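Endo-beta-N-acetylglucosaminidase F1 (Bacteroides thetaiotaomicron VPI-5482, PDB 6TCV) probably hydrolyses the linkage between the two core N-acetylglucosamines of high-mannose N-glycans, processing host glycans in the gut. Local coordinates at residues V351-S357 with C370-E376; G381-A387 with R417-G421; A390-I394 with E423-G427. The protein carries 2 engineered substitutions. All blocks are in the same frame, centred on the assembly; numbering follows the deposited sequence.

Followed from the N terminus, the chain makes contact 1 first, where strand 350-353 meets strand 371-376 and closes a loop, with 12 residues lying between the two segments. Contacts 2 and 3 come later and cross each other: their first segments lie in the loop before helix 387-396 and on that helix, their second in the loop after helix 411-416 and on helix 421-426. Strand 400-404 runs inside both closures. Contact 1 leans on the other two: Glu376 N probably bonds to Gly381 O of contact 2, and Ile373 packs on Met393 in the helix of contact 3. Together they join the last strands of the barrel to the helices and loops outside.

Contact 1 (V351-S357 with C370-E376); sequences VVANYGS and CSGISME. With NAG (2-acetamido-2-deoxy-beta-D-glucopyranose), chain B; NAG (2-acetamido-2-deoxy-beta-D-glucopyranose), chain C.
Tyr355 and Ser374 bury the most surface, with Ser371 next. The Tyr355 ring takes Glu376 over one face: in one of the two conformers of Glu376, CG sits 3.5 Å from the ring centroid, almost on the ring normal, a CH-pi contact. At the edge of the ring lies Ser374 O, which also receives a C-H contact from Tyr355 CA.

Ser374 is one of the polar ties to strand 350-353. Its OG donates to Ala353 O at 2.7 Å from above the carbonyl plane, 42° out of it. Ser371 holds the other end of the same residue, its OG accepting from Ala353 N at 3.1 Å. That OG stands between its own N and carbonyl carbon (chi1 64°), and from there it reaches beyond Val351, whose O already takes Ser371 N at 3.1 Å. Water 2 joins the two serine hydroxyls and donates to Ser357 O; water 1 accepts from Gly356 N and Ser374 N. Buried Ala353, Ser371 and Ser374 thus share a hydrogen-bonded network with the more exposed turn at Gly356 and Ser357.

Strands 350-353 and 371-376 are the sixth and seventh of a (beta/alpha)8 barrel, as expected of a GH18-type endoglycosidase. Val351 and Cys370 form the single backbone bridge between the two segments; beyond it serine hydroxyls, two waters and the Tyr355 ring do the joining.

The far end faces the bound glycan. Tyr355 OH accepts from N2 of one N-acetylglucosamine (chain B) at 3.2 Å, nearly straight (166°). In the same Glu376 conformer, O6 of that sugar donates to OE2 and Leu379 N is bonded to OE1. Asn354 OD1 accepts from O6 of another N-acetylglucosamine (chain C).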
loop_
_atom_site.group_PDB
_atom_site.type_symbol
_atom_site.label_atom_id
_atom_site.label_comp_id
_atom_site.label_asym_id
_atom_site.label_seq_id
_atom_site.Cartn_x
_atom_site.Cartn_y
_atom_site.Cartn_z
ATOM N N VAL A 351 -5.951 1.238 -5.736
ATOM C CA VAL A 351 -6.527 0.227 -6.627
ATOM C C VAL A 351 -5.828 0.354 -7.981
ATOM O O VAL A 351 -5.704 1.451 -8.550
ATOM C CB VAL A 351 -8.066 0.297 -6.719
ATOM C CG1 VAL A 351 -8.597 1.662 -7.089
ATOM C CG2 VAL A 351 -8.597 -0.777 -7.691
ATOM N N VAL A 352 -5.361 -0.773 -8.507
ATOM C CA VAL A 352 -4.690 -0.830 -9.801
ATOM C C VAL A 352 -5.494 -1.714 -10.733
ATOM O O VAL A 352 -5.946 -2.805 -10.327
ATOM C CB VAL A 352 -3.192 -1.254 -9.664
ATOM C CG1 VAL A 352 -2.442 -0.264 -8.785
ATOM C CG2 VAL A 352 -3.012 -2.693 -9.137
ATOM N N ALA A 353 -5.540 -1.337 -12.013
ATOM C CA ALA A 353 -6.418 -2.009 -12.945
ATOM C C ALA A 353 -5.618 -2.904 -13.865
ATOM O O ALA A 353 -4.393 -2.895 -13.864
ATOM C CB ALA A 353 -7.134 -0.948 -13.800
ATOM N N ASN A 354 -6.322 -3.721 -14.628
ATOM C CA ASN A 354 -5.701 -4.607 -15.615
ATOM C C ASN A 354 -4.967 -3.781 -16.684
ATOM O O ASN A 354 -5.280 -2.608 -16.962
ATOM C CB ASN A 354 -6.742 -5.540 -16.237
ATOM C CG ASN A 354 -6.088 -6.659 -17.000
ATOM O OD1 ASN A 354 -5.059 -7.132 -16.527
ATOM N ND2 ASN A 354 -6.656 -7.116 -18.070
ATOM N N TYR A 355 -3.974 -4.441 -17.296
ATOM C CA TYR A 355 -3.157 -3.819 -18.327
ATOM C C TYR A 355 -4.086 -3.286 -19.421
ATOM O O TYR A 355 -4.941 -4.010 -19.939
ATOM C CB TYR A 355 -2.143 -4.862 -18.887
ATOM C CG TYR A 355 -1.587 -5.675 -17.732
ATOM C CD1 TYR A 355 -0.702 -5.149 -16.800
ATOM C CD2 TYR A 355 -2.013 -7.011 -17.534
ATOM C CE1 TYR A 355 -0.302 -5.940 -15.686
ATOM C CE2 TYR A 355 -1.634 -7.734 -16.446
ATOM C CZ TYR A 355 -0.775 -7.234 -15.564
ATOM O OH TYR A 355 -0.433 -8.056 -14.487
ATOM N N GLY A 356 -3.900 -2.017 -19.796
ATOM C CA GLY A 356 -4.700 -1.377 -20.814
ATOM C C GLY A 356 -5.893 -0.616 -20.303
ATOM O O GLY A 356 -6.572 0.048 -21.101
ATOM N N SER A 357 -6.195 -0.694 -19.007
ATOM C CA SER A 357 -7.326 -0.003 -18.414
ATOM C C SER A 357 -6.842 0.981 -17.357
ATOM O O SER A 357 -5.712 0.887 -16.859
ATOM C CB SER A 357 -8.246 -1.004 -17.676
ATOM O OG SER A 357 -8.903 -1.922 -18.578
ATOM N N CYS A 370 -6.170 5.790 -7.599
ATOM C CA CYS A 370 -6.306 4.914 -8.755
ATOM C C CYS A 370 -5.135 5.003 -9.721
ATOM O O CYS A 370 -4.541 6.057 -9.912
ATOM C CB CYS A 370 -7.554 5.298 -9.571
ATOM S SG CYS A 370 -9.119 5.096 -8.694
ATOM N N SER A 371 -4.824 3.864 -10.345
ATOM C CA SER A 371 -3.902 3.834 -11.473
ATOM C C SER A 371 -4.523 4.394 -12.745
ATOM O O SER A 371 -5.672 4.106 -13.062
ATOM C CB SER A 371 -3.451 2.388 -11.720
ATOM O OG SER A 371 -4.471 1.524 -12.093
ATOM N N GLY A 372 -3.742 5.154 -13.495
ATOM C CA GLY A 372 -4.140 5.651 -14.811
ATOM C C GLY A 372 -3.556 4.871 -15.979
ATOM O O GLY A 372 -3.965 5.061 -17.129
ATOM N N ILE A 373 -2.600 3.987 -15.695
ATOM C CA ILE A 373 -1.970 3.115 -16.683
ATOM C C ILE A 373 -1.483 1.902 -15.910
ATOM O O ILE A 373 -1.070 2.007 -14.757
ATOM C CB ILE A 373 -0.819 3.816 -17.440
ATOM C CG1 ILE A 373 -0.379 2.969 -18.643
ATOM C CG2 ILE A 373 0.345 4.163 -16.484
ATOM C CD1 ILE A 373 0.811 3.636 -19.377
ATOM N N SER A 374 -1.538 0.750 -16.553
ATOM C CA SER A 374 -0.966 -0.510 -16.083
ATOM C C SER A 374 -0.176 -1.120 -17.222
ATOM O O SER A 374 -0.751 -1.620 -18.199
ATOM C CB SER A 374 -2.048 -1.490 -15.578
ATOM O OG SER A 374 -2.670 -0.878 -14.405
ATOM N N MET A 375 1.123 -1.295 -16.980
ATOM C CA MET A 375 2.043 -1.745 -18.018
ATOM C C MET A 375 2.508 -3.158 -17.696
ATOM O O MET A 375 3.075 -3.404 -16.623
ATOM C CB MET A 375 3.260 -0.816 -18.066
ATOM C CG MET A 375 2.936 0.597 -18.484
ATOM S SD MET A 375 4.345 1.773 -18.438
ATOM C CE MET A 375 4.342 2.109 -16.672
ATOM N N GLU A 376 2.275 -4.082 -18.631
ATOM C CA GLU A 376 2.728 -5.481 -18.502
ATOM C C GLU A 376 4.131 -5.491 -19.101
ATOM O O GLU A 376 4.301 -5.414 -20.334
ATOM C CB GLU A 376 1.783 -6.424 -19.240
ATOM C CG GLU A 376 1.491 -7.736 -18.512
ATOM C CD GLU A 376 2.689 -8.636 -18.319
ATOM O OE1 GLU A 376 3.829 -8.223 -18.657
ATOM O OE2 GLU A 376 2.510 -9.770 -17.840
HETATM C C1 NAG B . -2.743 -11.331 -14.514
HETATM C C2 NAG B . -2.129 -11.544 -13.143
HETATM C C3 NAG B . -0.976 -12.549 -13.120
HETATM C C4 NAG B . -0.587 -12.944 -14.531
HETATM C C5 NAG B . -0.470 -11.682 -15.364
HETATM C C6 NAG B . 0.069 -11.911 -16.771
HETATM C C7 NAG B . -2.042 -9.864 -11.346
HETATM C C8 NAG B . -1.567 -8.472 -10.974
HETATM N N2 NAG B . -1.726 -10.271 -12.572
HETATM O O3 NAG B . -1.371 -13.712 -12.386
HETATM O O4 NAG B . 0.695 -13.591 -14.466
HETATM O O5 NAG B . -1.765 -11.072 -15.529
HETATM O O6 NAG B . 0.025 -10.731 -17.505
HETATM O O7 NAG B . -2.698 -10.575 -10.575
HETATM C C1 NAG C . -6.243 -13.395 -17.794
HETATM C C2 NAG C . -5.026 -14.274 -17.632
HETATM C C3 NAG C . -4.371 -14.035 -16.278
HETATM C C4 NAG C . -4.121 -12.552 -16.109
HETATM C C5 NAG C . -5.452 -11.829 -16.200
HETATM C C6 NAG C . -5.407 -10.352 -15.893
HETATM C C7 NAG C . -5.341 -16.413 -18.783
HETATM C C8 NAG C . -5.976 -17.782 -18.693
HETATM N N2 NAG C . -5.429 -15.677 -17.704
HETATM O O3 NAG C . -3.175 -14.807 -16.232
HETATM O O4 NAG C . -3.529 -12.453 -14.800
HETATM O O5 NAG C . -5.935 -12.026 -17.531
HETATM O O6 NAG C . -4.417 -9.744 -16.757
HETATM O O7 NAG C . -4.784 -16.011 -19.799
HETATM O O HOH W 1 -2.724 0.591 -19.209
HETATM O O HOH W 2 -4.225 1.370 -14.698
#

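Contact 2 (G381-A387 with R417-G421); sequences GGGSLSA and RLQGG
Arg417 hands its guanidinium to the glycine run of 381-387. Two of its nitrogens close on one atom: NE at 3.2 Å and NH2 at 2.9 Å from Gly383 O, a side-on grip in the guanidinium plane. The two hydrogens reach that oxygen differently, NH2 along a lone pair in the carbonyl plane and NE from above it. NH2 also donates to Gly381 O at 2.8 Å, this time from well above the carbonyl plane. The arginine chain bends at chi3 (70°), which turns the group across toward these carbonyls, while CB and CG lie against OG in the modelled conformer of Ser384.

Behind the side chain, the backbone continues the pairing: Leu385 N donates to Arg417 O at 2.8 Å. Leu385 CD2 meets Leu418 CD2 at 4.0 Å, the two leucines touching methyl to methyl, and Leu418 goes on to pack against Phe187, Leu195 and Val430. Farther along, Gly421 CA comes within 3.1 Å of Leu385 O, and a CB on that glycine would clash with the same oxygen. Leu385 itself centres an inverse gamma turn, and Ser386 next to it is the N-cap of helix 387-396, its OG accepting from Lys389 N.

A further hold comes from the barrel strand: Arg417 NH1 donates to Glu376 O, at the end of strand 371-376. A leucine in place of Arg417 would probably leave the carbonyls of Gly381, Gly383 and Glu376 without these donors, and the glycine loop freer to move. Gly382 and Gly383 have backbone angles that by themselves call for glycine, and Arg417 grips the carbonyls this bend presents, its positive charge probably balanced in part by the main-chain carbonyl dipoles.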
loop_
_atom_site.group_PDB
_atom_site.type_symbol
_atom_site.label_atom_id
_atom_site.label_comp_id
_atom_site.label_asym_id
_atom_site.label_seq_id
_atom_site.Cartn_x
_atom_site.Cartn_y
_atom_site.Cartn_z
ATOM N N GLY A 381 2.031 -5.382 -23.179
ATOM C CA GLY A 381 0.789 -4.625 -23.285
ATOM C C GLY A 381 0.642 -3.510 -22.241
ATOM O O GLY A 381 1.344 -3.452 -21.254
ATOM N N GLY A 382 -0.325 -2.610 -22.496
ATOM C CA GLY A 382 -0.725 -1.602 -21.557
ATOM C C GLY A 382 -0.214 -0.210 -21.857
ATOM O O GLY A 382 -0.543 0.728 -21.117
ATOM N N GLY A 383 0.641 -0.062 -22.862
ATOM C CA GLY A 383 1.099 1.252 -23.312
ATOM C C GLY A 383 2.367 1.702 -22.637
ATOM O O GLY A 383 3.061 0.938 -22.004
ATOM N N SER A 384 2.690 2.975 -22.838
ATOM C CA SER A 384 3.933 3.548 -22.330
ATOM C C SER A 384 3.675 4.790 -21.501
ATOM O O SER A 384 2.707 5.514 -21.733
ATOM C CB SER A 384 4.877 3.927 -23.454
ATOM O OG SER A 384 5.189 2.822 -24.288
ATOM N N LEU A 385 4.597 5.067 -20.591
ATOM C CA LEU A 385 4.542 6.259 -19.748
ATOM C C LEU A 385 5.244 7.401 -20.463
ATOM O O LEU A 385 6.298 7.895 -20.070
ATOM C CB LEU A 385 5.197 5.991 -18.403
ATOM C CG LEU A 385 4.996 6.993 -17.254
ATOM C CD1 LEU A 385 3.535 6.872 -16.822
ATOM C CD2 LEU A 385 5.927 6.710 -16.089
ATOM N N SER A 386 4.633 7.809 -21.570
ATOM C CA SER A 386 5.150 8.877 -22.401
ATOM C C SER A 386 4.803 10.251 -21.838
ATOM O O SER A 386 4.012 10.378 -20.901
ATOM C CB SER A 386 4.587 8.759 -23.822
ATOM O OG SER A 386 3.180 8.961 -23.740
ATOM N N ALA A 387 5.403 11.298 -22.428
ATOM C CA ALA A 387 5.034 12.653 -22.043
ATOM C C ALA A 387 3.534 12.888 -22.201
ATOM O O ALA A 387 2.882 13.427 -21.300
ATOM C CB ALA A 387 5.802 13.652 -22.912
ATOM N N ARG A 417 9.779 2.233 -22.533
ATOM C CA ARG A 417 8.407 2.574 -22.233
ATOM C C ARG A 417 8.290 3.598 -21.121
ATOM O O ARG A 417 7.167 4.063 -20.852
ATOM C CB ARG A 417 7.624 1.300 -21.892
ATOM C CG ARG A 417 7.558 0.321 -23.047
ATOM C CD ARG A 417 7.035 -1.019 -22.583
ATOM N NE ARG A 417 5.606 -0.926 -22.230
ATOM C CZ ARG A 417 4.910 -1.956 -21.753
ATOM N NH1 ARG A 417 5.525 -3.114 -21.560
ATOM N NH2 ARG A 417 3.628 -1.815 -21.500
ATOM N N LEU A 418 9.401 4.050 -20.569
ATOM C CA LEU A 418 9.418 5.067 -19.510
ATOM C C LEU A 418 10.025 6.360 -20.042
ATOM O O LEU A 418 10.217 7.292 -19.262
ATOM C CB LEU A 418 10.201 4.590 -18.276
ATOM C CG LEU A 418 9.651 3.326 -17.634
ATOM C CD1 LEU A 418 10.526 2.834 -16.534
ATOM C CD2 LEU A 418 8.224 3.586 -17.078
ATOM N N GLN A 419 10.340 6.470 -21.315
ATOM C CA GLN A 419 10.886 7.711 -21.848
ATOM C C GLN A 419 9.863 8.838 -21.844
ATOM O O GLN A 419 8.688 8.627 -22.115
ATOM C CB GLN A 419 11.370 7.474 -23.284
ATOM C CG GLN A 419 12.583 6.605 -23.322
ATOM C CD GLN A 419 13.060 6.249 -24.700
ATOM O OE1 GLN A 419 12.444 6.590 -25.711
ATOM N NE2 GLN A 419 14.193 5.576 -24.741
ATOM N N GLY A 420 10.328 10.055 -21.553
ATOM C CA GLY A 420 9.497 11.244 -21.671
ATOM C C GLY A 420 8.557 11.532 -20.503
ATOM O O GLY A 420 8.294 12.701 -20.172
ATOM N N GLY A 421 8.004 10.496 -19.886
ATOM C CA GLY A 421 6.984 10.714 -18.871
ATOM C C GLY A 421 7.519 11.385 -17.619
ATOM O O GLY A 421 6.830 12.211 -16.984
#

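Contact 3 (A390-I394 with E423-G427); sequences AQSMI and EVLYG
Ile394 N donates to Ala390 O at 3.0 Å, an ordinary turn of helix 387-396, and that turn puts both side chains on the face that meets Val424 and Leu425 of helix 421-426. No hydrogen bond crosses between the two segments; the contact is mostly hydrocarbon.

Ala390 CB touches Leu425 CD2 at 3.6 Å and Val424 CG1 at 3.8 Å, so the small methyl fits between two branched side chains. One turn on, Ile394 CD1 meets the same two methyls, 3.9 Å from Leu425 CD2 and 4.0 Å from Val424 CG1. Val424 sends CG1 across with that methyl anti to the backbone N (chi1 172°), which sets it before Ala390 and beside Gln391. There Gln391 OE1 passes 3.6 Å from Val424 CG1, while NE2 of that amide is bonded to Asp395 OD1 in its own helix.

The two helices sit outside the barrel, one before and one after strand 400-404. Leu425 packs inward on Phe401 of that strand and on Met168, which Met393 of the first helix also touches.

With Ala390 and Leu425 buried and Ile394 and Gln391 exposed, the chemistry implies apolar packing that runs from the interior out to the surface, directed by the fit of methyl groups, with no hydrogen bond between the two segments.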
loop_
_atom_site.group_PDB
_atom_site.type_symbol
_atom_site.label_atom_id
_atom_site.label_comp_id
_atom_site.label_asym_id
_atom_site.label_seq_id
_atom_site.Cartn_x
_atom_site.Cartn_y
_atom_site.Cartn_z
ATOM N N ALA A 390 1.552 10.814 -19.558
ATOM C CA ALA A 390 1.738 11.436 -18.255
ATOM C C ALA A 390 0.827 12.651 -18.123
ATOM O O ALA A 390 0.136 12.808 -17.121
ATOM C CB ALA A 390 3.199 11.851 -18.038
ATOM N N GLN A 391 0.806 13.517 -19.135
ATOM C CA GLN A 391 -0.036 14.701 -19.049
ATOM C C GLN A 391 -1.517 14.332 -19.013
ATOM O O GLN A 391 -2.297 14.940 -18.268
ATOM C CB GLN A 391 0.206 15.611 -20.255
ATOM C CG GLN A 391 -0.476 16.975 -20.086
ATOM C CD GLN A 391 0.030 17.769 -18.886
ATOM O OE1 GLN A 391 1.246 18.041 -18.762
ATOM N NE2 GLN A 391 -0.868 18.065 -17.957
ATOM N N SER A 392 -1.923 13.359 -19.840
ATOM C CA SER A 392 -3.287 12.853 -19.794
ATOM C C SER A 392 -3.674 12.416 -18.383
ATOM O O SER A 392 -4.741 12.790 -17.874
ATOM C CB SER A 392 -3.417 11.695 -20.779
ATOM O OG SER A 392 -4.706 11.123 -20.708
ATOM N N MET A 393 -2.819 11.615 -17.736
ATOM C CA MET A 393 -3.142 11.092 -16.407
ATOM C C MET A 393 -3.199 12.194 -15.362
ATOM O O MET A 393 -4.083 12.180 -14.489
ATOM C CB MET A 393 -2.152 10.016 -15.997
ATOM C CG MET A 393 -2.210 8.817 -16.890
ATOM S SD MET A 393 -1.267 7.402 -16.302
ATOM C CE MET A 393 0.385 8.054 -16.375
ATOM N N ILE A 394 -2.279 13.165 -15.435
ATOM C CA ILE A 394 -2.370 14.309 -14.531
ATOM C C ILE A 394 -3.689 15.037 -14.743
ATOM O O ILE A 394 -4.379 15.407 -13.789
ATOM C CB ILE A 394 -1.168 15.254 -14.700
ATOM C CG1 ILE A 394 0.107 14.650 -14.151
ATOM C CG2 ILE A 394 -1.454 16.618 -14.083
ATOM C CD1 ILE A 394 1.362 15.429 -14.597
ATOM N N GLU A 423 9.828 13.617 -17.181
ATOM C CA GLU A 423 9.924 15.062 -17.280
ATOM C C GLU A 423 8.590 15.740 -16.984
ATOM O O GLU A 423 8.558 16.795 -16.339
ATOM C CB GLU A 423 10.346 15.419 -18.714
ATOM C CG GLU A 423 10.885 16.799 -18.963
ATOM C CD GLU A 423 11.865 16.798 -20.124
ATOM O OE1 GLU A 423 12.962 17.375 -19.986
ATOM O OE2 GLU A 423 11.546 16.189 -21.173
ATOM N N VAL A 424 7.482 15.150 -17.446
ATOM C CA VAL A 424 6.168 15.736 -17.220
ATOM C C VAL A 424 5.750 15.550 -15.764
ATOM O O VAL A 424 5.221 16.475 -15.131
ATOM C CB VAL A 424 5.125 15.125 -18.184
ATOM C CG1 VAL A 424 3.683 15.575 -17.828
ATOM C CG2 VAL A 424 5.457 15.515 -19.628
ATOM N N LEU A 425 5.967 14.349 -15.204
ATOM C CA LEU A 425 5.478 14.049 -13.863
ATOM C C LEU A 425 6.306 14.713 -12.777
ATOM O O LEU A 425 5.755 15.145 -11.756
ATOM C CB LEU A 425 5.513 12.531 -13.613
ATOM C CG LEU A 425 4.640 11.674 -14.497
ATOM C CD1 LEU A 425 4.860 10.214 -14.051
ATOM C CD2 LEU A 425 3.188 12.001 -14.413
ATOM N N TYR A 426 7.606 14.886 -12.982
ATOM C CA TYR A 426 8.573 15.218 -11.936
ATOM C C TYR A 426 9.587 16.266 -12.336
ATOM O O TYR A 426 10.370 16.678 -11.475
ATOM C CB TYR A 426 9.367 13.960 -11.554
ATOM C CG TYR A 426 8.498 12.756 -11.240
ATOM C CD1 TYR A 426 7.537 12.814 -10.207
ATOM C CD2 TYR A 426 8.622 11.546 -11.909
ATOM C CE1 TYR A 426 6.754 11.735 -9.892
ATOM C CE2 TYR A 426 7.881 10.455 -11.576
ATOM C CZ TYR A 426 6.932 10.548 -10.583
ATOM O OH TYR A 426 6.150 9.423 -10.272
ATOM N N GLY A 427 9.620 16.702 -13.593
ATOM C CA GLY A 427 10.680 17.557 -14.056
ATOM C C GLY A 427 12.002 16.820 -14.215
ATOM O O GLY A 427 13.047 17.483 -14.276
#